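Local coordinates for catalase-3 (Neurospora crassa, PDB 4AJ9) that breaks down hydrogen peroxide into water and oxygen as a haem-dependent catalase, protecting cells from peroxide damage, at the interface of chains A and B. Residues are numbered along the deposited sequence; one frame, centred on the assembly and turned at random. Chains: chain A/B, Catalase-3.

The interface of chains A and B. Residues chain A 61, 109, 165; chain B 110, 256, 319.
With CG anti to the backbone N (chi1 -170°) and the chain extended beyond it, A:Glu165 reaches across to B:Arg256, whose bend at chi3 (59°) turns its guanidinium to meet it. The pair belongs to a charged patch of a two-fold interface in this large-subunit, tetrameric catalase, and its twin recurs with the chains exchanged. NH1 of B:Arg256 serves two acceptors of one residue: the carboxylate OE1 of A:Glu165 at 2.7 Å, by its anti lone pair, and the backbone O of A:Glu165 at 3.0 Å. Both lie close to the guanidinium plane, and the carboxylate is turned only 18° from it, so the salt bridge is nearly coplanar and backbone and side chain of the glutamate are gripped together. CB of A:Glu165 sits over the centre of the B:Tyr319 ring (CH-pi), 3.6 Å from its centroid, and the carboxylate extends toward CE1.

B:Arg110 lies between the carboxylates of A:Glu165 and A:Glu61, crossing each side chain at about a right angle. Its NH2 makes a weak, charge-assisted hydrogen bond of 3.3 Å to A:Glu165 OE2, while a water bonded to NE of B:Arg110 at 2.6 Å also bonds A:Glu165 OE1. NH1 pairs with A:Glu61 OE2 at 3.4 Å, a salt bridge without an assigned hydrogen bond. A:Ser109 OG, over one face of the B:Arg110 guanidinium toward its rim, donates to the syn lone pair of A:Glu61 OE2 at 2.7 Å, which would help to fix that carboxylate.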
loop_
_atom_site.group_PDB
_atom_site.type_symbol
_atom_site.label_atom_id
_atom_site.label_comp_id
_atom_site.label_asym_id
_atom_site.label_seq_id
_atom_site.Cartn_x
_atom_site.Cartn_y
_atom_site.Cartn_z
ATOM N N GLU A 61 -12.512 -2.668 -3.896
ATOM C CA GLU A 61 -13.903 -2.800 -3.472
ATOM C C GLU A 61 -13.943 -3.696 -2.235
ATOM O O GLU A 61 -12.996 -4.442 -1.965
ATOM C CB GLU A 61 -14.770 -3.389 -4.592
ATOM C CG GLU A 61 -14.582 -4.898 -4.857
ATOM C CD GLU A 61 -15.319 -5.376 -6.120
ATOM O OE1 GLU A 61 -15.686 -4.531 -6.971
ATOM O OE2 GLU A 61 -15.530 -6.597 -6.252
ATOM N N SER A 109 -19.649 -7.697 -7.712
ATOM C CA SER A 109 -18.647 -6.637 -7.647
ATOM C C SER A 109 -19.307 -5.262 -7.761
ATOM O O SER A 109 -20.511 -5.158 -8.022
ATOM C CB SER A 109 -17.609 -6.814 -8.754
ATOM O OG SER A 109 -16.663 -7.814 -8.413
ATOM N N GLU A 165 -14.057 -16.334 -14.249
ATOM C CA GLU A 165 -14.786 -15.298 -13.522
ATOM C C GLU A 165 -16.207 -15.120 -14.049
ATOM O O GLU A 165 -16.647 -14.002 -14.320
ATOM C CB GLU A 165 -14.024 -13.963 -13.456
ATOM C CG GLU A 165 -14.700 -12.969 -12.490
ATOM C CD GLU A 165 -13.941 -11.666 -12.317
ATOM O OE1 GLU A 165 -14.047 -10.782 -13.190
ATOM O OE2 GLU A 165 -13.233 -11.523 -11.302
ATOM N N ARG B 110 -15.888 -3.317 -12.441
ATOM C CA ARG B 110 -15.553 -4.712 -12.770
ATOM C C ARG B 110 -16.718 -5.691 -12.939
ATOM O O ARG B 110 -16.558 -6.739 -13.571
ATOM C CB ARG B 110 -14.605 -5.291 -11.720
ATOM C CG ARG B 110 -13.164 -4.866 -11.858
ATOM C CD ARG B 110 -12.327 -5.531 -10.756
ATOM N NE ARG B 110 -12.663 -6.945 -10.587
ATOM C CZ ARG B 110 -12.870 -7.530 -9.410
ATOM N NH1 ARG B 110 -12.778 -6.824 -8.288
ATOM N NH2 ARG B 110 -13.173 -8.821 -9.352
ATOM N N ARG B 256 -17.566 -12.462 -22.154
ATOM C CA ARG B 256 -16.494 -13.287 -21.620
ATOM C C ARG B 256 -16.800 -14.773 -21.771
ATOM O O ARG B 256 -15.908 -15.554 -22.082
ATOM C CB ARG B 256 -16.088 -12.895 -20.189
ATOM C CG ARG B 256 -17.090 -13.137 -19.097
ATOM C CD ARG B 256 -16.442 -12.809 -17.742
ATOM N NE ARG B 256 -15.967 -11.422 -17.669
ATOM C CZ ARG B 256 -15.500 -10.843 -16.564
ATOM N NH1 ARG B 256 -15.435 -11.530 -15.424
ATOM N NH2 ARG B 256 -15.113 -9.570 -16.592
ATOM N N TYR B 319 -8.216 -16.653 -13.479
ATOM C CA TYR B 319 -8.585 -15.352 -14.011
ATOM C C TYR B 319 -7.869 -14.199 -13.315
ATOM O O TYR B 319 -7.310 -13.330 -13.982
ATOM C CB TYR B 319 -10.110 -15.171 -13.953
ATOM C CG TYR B 319 -10.592 -13.838 -14.461
ATOM C CD1 TYR B 319 -10.550 -12.705 -13.644
ATOM C CD2 TYR B 319 -11.122 -13.708 -15.752
ATOM C CE1 TYR B 319 -11.004 -11.478 -14.103
ATOM C CE2 TYR B 319 -11.588 -12.478 -16.229
ATOM C CZ TYR B 319 -11.514 -11.368 -15.393
ATOM O OH TYR B 319 -11.970 -10.152 -15.818
HETATM O O HOH W 1 -12.453 -8.527 -12.678
#